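Long-range contact in putative Nitroreductase (Anabaena variabilis ATCC 29413, PDB 3EO7), which binds flavin mononucleotide and is probably an oxidoreductase of the nitroreductase family: residues A156-F170 against I224-A238. Residues are numbered along the deposited sequence; the frame is centred on the assembly and turned at random.
Sequences ALESTQLAIIVTAVF and IDPLQEGAIAVLPLA
A chi1 of -173° sets Glu-229 CG opposite the backbone N, and the extended chain beyond it carries the carboxylate across to Thr-167, whose OG1 sits between backbone N and carbonyl carbon (chi1 68°). Thr-167 OG1 donates to the anti lone pair of Glu-229 OE2 at 2.6 Å. The two lie on neighbouring antiparallel strands, 162-169 and 229-238, inside the sheet of the N-terminal nitroreductase-family domain, where strand 109-115 flanks 162-169 on its other edge. From there Tyr-112 also bonds to OE2, while Lys-41 forms a salt bridge with OE1, so the buried carboxylate is gripped at both oxygens. Val-169 CG2 packs on Glu-229 CD at 3.7 Å. With an alanine at Glu-229, Lys-41 would probably lose this counter-charge and the Thr-167 hydroxyl would be free to turn. A classic beta bulge interrupts the ladder: Ile-232 and Ala-233 both face Val-166, whose O takes a straight bond from Ile-232 N and a weak one from Ala-233 N. Beyond it Ile-165 and Val-234 lie side by side, and Ile-165 CG2 reaches back past the bulge to Ala-231 CB at 3.9 Å. The face opposite Thr-167 and Ile-165 carries Ile-164, Val-166 and Leu-235; Val-166 rests on Thr-189 and Leu-192 of helix 181-202. Leu-237 CD1 meets both CG1 and CD1 of Ile-164. At one end the Pro-236 ring packs against the short helix 155-159, its CG 3.7 Å from Leu-157 CD2, the two side chains crossing at about a right angle. A water bridges Gln-161 N and Leu-237 O. At the other end Phe-170 N bonds to Gln-228 O, and its ring presents its edge, in plane, to the carbonyls of Pro-226 and Leu-227, with Phe-170 CD2 3.6 Å from Leu-227 O.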
loop_
_atom_site.group_PDB
_atom_site.type_symbol
_atom_site.label_atom_id
_atom_site.label_comp_id
_atom_site.label_asym_id
_atom_site.label_seq_id
_atom_site.Cartn_x
_atom_site.Cartn_y
_atom_site.Cartn_z
ATOM N N ALA A 156 -17.158 13.036 1.574
ATOM C CA ALA A 156 -16.075 13.430 0.669
ATOM C C ALA A 156 -16.543 13.455 -0.787
ATOM O O ALA A 156 -15.970 14.175 -1.605
ATOM C CB ALA A 156 -14.844 12.549 0.845
ATOM N N LEU A 157 -17.564 12.671 -1.129
ATOM C CA LEU A 157 -18.113 12.674 -2.493
ATOM C C LEU A 157 -19.005 13.853 -2.813
ATOM O O LEU A 157 -19.199 14.207 -3.964
ATOM C CB LEU A 157 -18.860 11.357 -2.771
ATOM C CG LEU A 157 -17.937 10.139 -2.909
ATOM C CD1 LEU A 157 -18.701 8.835 -2.705
ATOM C CD2 LEU A 157 -17.236 10.124 -4.269
ATOM N N GLU A 158 -19.531 14.493 -1.799
ATOM C CA GLU A 158 -20.411 15.609 -2.039
ATOM C C GLU A 158 -19.643 16.886 -2.480
ATOM O O GLU A 158 -20.142 17.640 -3.292
ATOM C CB GLU A 158 -21.290 15.829 -0.810
ATOM C CG GLU A 158 -22.596 16.620 -1.157
ATOM C CD GLU A 158 -23.565 15.825 -2.076
ATOM O OE1 GLU A 158 -24.239 14.891 -1.582
ATOM O OE2 GLU A 158 -23.675 16.154 -3.278
ATOM N N SER A 159 -18.423 17.066 -1.972
ATOM C CA SER A 159 -17.590 18.244 -2.207
ATOM C C SER A 159 -16.689 18.169 -3.451
ATOM O O SER A 159 -16.283 19.186 -4.028
ATOM C CB SER A 159 -16.619 18.403 -0.995
ATOM O OG SER A 159 -17.083 17.700 0.162
ATOM N N THR A 160 -16.439 16.959 -3.886
ATOM C CA THR A 160 -15.467 16.696 -4.932
ATOM C C THR A 160 -16.079 16.447 -6.308
ATOM O O THR A 160 -17.287 16.229 -6.438
ATOM C CB THR A 160 -14.580 15.509 -4.496
ATOM O OG1 THR A 160 -15.411 14.374 -4.211
ATOM C CG2 THR A 160 -13.751 15.906 -3.257
ATOM N N GLN A 161 -15.207 16.500 -7.315
ATOM C CA GLN A 161 -15.576 16.396 -8.717
ATOM C C GLN A 161 -14.956 15.209 -9.458
ATOM O O GLN A 161 -15.310 14.940 -10.618
ATOM C CB GLN A 161 -15.132 17.697 -9.414
ATOM C CG GLN A 161 -15.691 18.930 -8.742
ATOM C CD GLN A 161 -17.171 19.045 -8.956
ATOM O OE1 GLN A 161 -17.663 18.772 -10.056
ATOM N NE2 GLN A 161 -17.908 19.460 -7.907
ATOM N N LEU A 162 -13.986 14.560 -8.825
ATOM C CA LEU A 162 -13.401 13.363 -9.380
ATOM C C LEU A 162 -12.891 12.465 -8.255
ATOM O O LEU A 162 -12.654 12.907 -7.156
ATOM C CB LEU A 162 -12.293 13.657 -10.391
ATOM C CG LEU A 162 -10.921 14.145 -9.943
ATOM C CD1 LEU A 162 -10.007 14.131 -11.170
ATOM C CD2 LEU A 162 -11.011 15.519 -9.328
ATOM N N ALA A 163 -12.743 11.202 -8.582
ATOM C CA ALA A 163 -12.280 10.189 -7.656
ATOM C C ALA A 163 -11.435 9.184 -8.399
ATOM O O ALA A 163 -11.660 8.890 -9.585
ATOM C CB ALA A 163 -13.477 9.444 -7.001
ATOM N N ILE A 164 -10.457 8.664 -7.690
ATOM C CA ILE A 164 -9.736 7.506 -8.172
ATOM C C ILE A 164 -10.415 6.294 -7.537
ATOM O O ILE A 164 -10.835 6.335 -6.384
ATOM C CB ILE A 164 -8.239 7.553 -7.739
ATOM C CG1 ILE A 164 -7.481 8.476 -8.694
ATOM C CG2 ILE A 164 -7.582 6.154 -7.809
ATOM C CD1 ILE A 164 -5.986 8.776 -8.268
ATOM N N ILE A 165 -10.510 5.207 -8.287
ATOM C CA ILE A 165 -10.886 3.935 -7.707
ATOM C C ILE A 165 -9.751 2.995 -8.073
ATOM O O ILE A 165 -9.326 2.941 -9.246
ATOM C CB ILE A 165 -12.251 3.397 -8.182
ATOM C CG1 ILE A 165 -13.361 4.422 -7.858
ATOM C CG2 ILE A 165 -12.496 2.007 -7.546
ATOM C CD1 ILE A 165 -14.774 3.976 -8.331
ATOM N N VAL A 166 -9.270 2.251 -7.078
ATOM C CA VAL A 166 -8.213 1.267 -7.287
ATOM C C VAL A 166 -8.844 -0.098 -7.172
ATOM O O VAL A 166 -9.496 -0.413 -6.165
ATOM C CB VAL A 166 -7.050 1.354 -6.293
ATOM C CG1 VAL A 166 -5.945 0.314 -6.657
ATOM C CG2 VAL A 166 -6.462 2.740 -6.301
ATOM N N THR A 167 -8.667 -0.890 -8.223
ATOM C CA THR A 167 -9.126 -2.257 -8.214
ATOM C C THR A 167 -7.914 -3.193 -8.277
ATOM O O THR A 167 -6.769 -2.743 -8.524
ATOM C CB THR A 167 -9.961 -2.570 -9.459
ATOM O OG1 THR A 167 -9.118 -2.538 -10.623
ATOM C CG2 THR A 167 -11.173 -1.638 -9.607
ATOM N N ALA A 168 -8.190 -4.483 -8.071
ATOM C CA ALA A 168 -7.188 -5.559 -8.183
ATOM C C ALA A 168 -7.675 -6.546 -9.243
ATOM O O ALA A 168 -8.842 -6.988 -9.184
ATOM C CB ALA A 168 -6.971 -6.310 -6.813
ATOM N N VAL A 169 -6.801 -6.870 -10.205
ATOM C CA VAL A 169 -7.049 -7.903 -11.231
ATOM C C VAL A 169 -6.347 -9.130 -10.625
ATOM O O VAL A 169 -5.101 -9.267 -10.632
ATOM C CB VAL A 169 -6.491 -7.527 -12.616
ATOM C CG1 VAL A 169 -6.747 -8.648 -13.585
ATOM C CG2 VAL A 169 -7.124 -6.203 -13.117
ATOM N N PHE A 170 -7.154 -9.998 -10.032
ATOM C CA PHE A 170 -6.632 -11.055 -9.170
ATOM C C PHE A 170 -5.580 -11.949 -9.792
ATOM O O PHE A 170 -4.544 -12.213 -9.170
ATOM C CB PHE A 170 -7.770 -11.924 -8.651
ATOM C CG PHE A 170 -8.903 -11.133 -8.039
ATOM C CD1 PHE A 170 -8.689 -10.274 -6.942
ATOM C CD2 PHE A 170 -10.171 -11.250 -8.547
ATOM C CE1 PHE A 170 -9.741 -9.561 -6.401
ATOM C CE2 PHE A 170 -11.215 -10.519 -8.001
ATOM C CZ PHE A 170 -10.984 -9.681 -6.940
ATOM N N ILE A 224 -16.834 -3.958 -14.507
ATOM C CA ILE A 224 -15.784 -4.954 -14.464
ATOM C C ILE A 224 -16.360 -6.311 -14.026
ATOM O O ILE A 224 -17.402 -6.388 -13.347
ATOM C CB ILE A 224 -14.610 -4.514 -13.546
ATOM C CG1 ILE A 224 -15.052 -4.330 -12.092
ATOM C CG2 ILE A 224 -13.951 -3.280 -14.152
ATOM C CD1 ILE A 224 -13.950 -4.016 -11.141
ATOM N N ASP A 225 -15.680 -7.380 -14.406
ATOM C CA ASP A 225 -16.100 -8.732 -14.054
ATOM C C ASP A 225 -15.622 -9.002 -12.636
ATOM O O ASP A 225 -14.427 -9.166 -12.412
ATOM C CB ASP A 225 -15.455 -9.718 -15.041
ATOM C CG ASP A 225 -15.749 -11.145 -14.740
ATOM O OD1 ASP A 225 -16.270 -11.456 -13.669
ATOM O OD2 ASP A 225 -15.396 -12.009 -15.582
ATOM N N PRO A 226 -16.554 -9.148 -11.664
ATOM C CA PRO A 226 -16.098 -9.318 -10.296
ATOM C C PRO A 226 -15.411 -10.640 -9.932
ATOM O O PRO A 226 -14.878 -10.763 -8.835
ATOM C CB PRO A 226 -17.363 -9.086 -9.467
ATOM C CG PRO A 226 -18.414 -9.408 -10.279
ATOM C CD PRO A 226 -18.021 -9.092 -11.729
ATOM N N LEU A 227 -15.433 -11.619 -10.832
ATOM C CA LEU A 227 -14.645 -12.824 -10.611
ATOM C C LEU A 227 -13.192 -12.574 -11.021
ATOM O O LEU A 227 -12.318 -13.337 -10.619
ATOM C CB LEU A 227 -15.158 -14.037 -11.401
ATOM C CG LEU A 227 -16.471 -14.655 -10.965
ATOM C CD1 LEU A 227 -16.752 -15.934 -11.825
ATOM C CD2 LEU A 227 -16.447 -14.938 -9.481
ATOM N N GLN A 228 -12.940 -11.549 -11.841
ATOM C CA GLN A 228 -11.591 -11.257 -12.305
ATOM C C GLN A 228 -10.983 -10.011 -11.682
ATOM O O GLN A 228 -9.757 -9.897 -11.593
ATOM C CB GLN A 228 -11.550 -11.127 -13.839
ATOM C CG GLN A 228 -12.085 -12.375 -14.556
ATOM C CD GLN A 228 -11.353 -13.657 -14.144
ATOM O OE1 GLN A 228 -10.126 -13.650 -13.991
ATOM N NE2 GLN A 228 -12.103 -14.759 -13.945
ATOM N N GLU A 229 -11.829 -9.086 -11.216
ATOM C CA GLU A 229 -11.323 -7.791 -10.774
ATOM C C GLU A 229 -12.272 -7.227 -9.752
ATOM O O GLU A 229 -13.468 -7.482 -9.807
ATOM C CB GLU A 229 -11.216 -6.867 -11.984
ATOM C CG GLU A 229 -10.548 -5.535 -11.749
ATOM C CD GLU A 229 -10.505 -4.645 -12.995
ATOM O OE1 GLU A 229 -10.814 -5.155 -14.144
ATOM O OE2 GLU A 229 -10.175 -3.429 -12.854
ATOM N N GLY A 230 -11.740 -6.543 -8.747
ATOM C CA GLY A 230 -12.618 -5.931 -7.754
ATOM C C GLY A 230 -12.021 -4.704 -7.107
ATOM O O GLY A 230 -10.835 -4.657 -6.796
ATOM N N ALA A 231 -12.862 -3.698 -6.936
ATOM C CA ALA A 231 -12.491 -2.469 -6.261
ATOM C C ALA A 231 -12.090 -2.735 -4.804
ATOM O O ALA A 231 -12.777 -3.471 -4.092
ATOM C CB ALA A 231 -13.683 -1.504 -6.290
ATOM N N ILE A 232 -10.964 -2.160 -4.373
ATOM C CA ILE A 232 -10.580 -2.270 -2.967
ATOM C C ILE A 232 -10.360 -0.920 -2.263
ATOM O O ILE A 232 -10.219 -0.879 -1.046
ATOM C CB ILE A 232 -9.446 -3.297 -2.708
ATOM C CG1 ILE A 232 -8.230 -2.988 -3.567
ATOM C CG2 ILE A 232 -9.991 -4.734 -2.942
ATOM C CD1 ILE A 232 -7.017 -3.925 -3.322
ATOM N N ALA A 233 -10.337 0.170 -3.023
ATOM C CA ALA A 233 -10.258 1.498 -2.449
ATOM C C ALA A 233 -10.898 2.518 -3.399
ATOM O O ALA A 233 -10.654 2.488 -4.602
ATOM C CB ALA A 233 -8.792 1.919 -2.127
ATOM N N VAL A 234 -11.714 3.396 -2.821
ATOM C CA VAL A 234 -12.363 4.524 -3.492
ATOM C C VAL A 234 -11.749 5.786 -2.860
ATOM O O VAL A 234 -11.699 5.905 -1.643
ATOM C CB VAL A 234 -13.898 4.490 -3.383
ATOM C CG1 VAL A 234 -14.523 5.774 -3.979
ATOM C CG2 VAL A 234 -14.472 3.210 -4.094
ATOM N N LEU A 235 -11.285 6.695 -3.700
ATOM C CA LEU A 235 -10.603 7.904 -3.233
ATOM C C LEU A 235 -11.032 9.178 -3.952
ATOM O O LEU A 235 -10.439 9.560 -4.952
ATOM C CB LEU A 235 -9.059 7.748 -3.320
ATOM C CG LEU A 235 -8.398 6.540 -2.655
ATOM C CD1 LEU A 235 -8.151 5.422 -3.635
ATOM C CD2 LEU A 235 -7.066 6.949 -2.015
ATOM N N PRO A 236 -12.064 9.842 -3.439
ATOM C CA PRO A 236 -12.321 11.174 -3.958
ATOM C C PRO A 236 -11.074 12.038 -3.841
ATOM O O PRO A 236 -10.335 11.953 -2.842
ATOM C CB PRO A 236 -13.424 11.730 -3.031
ATOM C CG PRO A 236 -14.043 10.560 -2.440
ATOM C CD PRO A 236 -13.038 9.459 -2.404
ATOM N N LEU A 237 -10.840 12.850 -4.870
ATOM C CA LEU A 237 -9.704 13.741 -4.921
ATOM C C LEU A 237 -10.155 15.176 -4.681
ATOM O O LEU A 237 -10.803 15.776 -5.544
ATOM C CB LEU A 237 -9.013 13.635 -6.272
ATOM C CG LEU A 237 -8.381 12.288 -6.593
ATOM C CD1 LEU A 237 -7.714 12.380 -7.984
ATOM C CD2 LEU A 237 -7.399 11.826 -5.524
ATOM N N ALA A 238 -9.800 15.713 -3.514
ATOM C CA ALA A 238 -10.170 17.082 -3.130
ATOM C C ALA A 238 -9.123 18.063 -3.608
ATOM O O ALA A 238 -7.947 17.921 -3.240
ATOM C CB ALA A 238 -10.293 17.182 -1.609
HETATM O O HOH W 1 -12.502 17.389 -6.777
#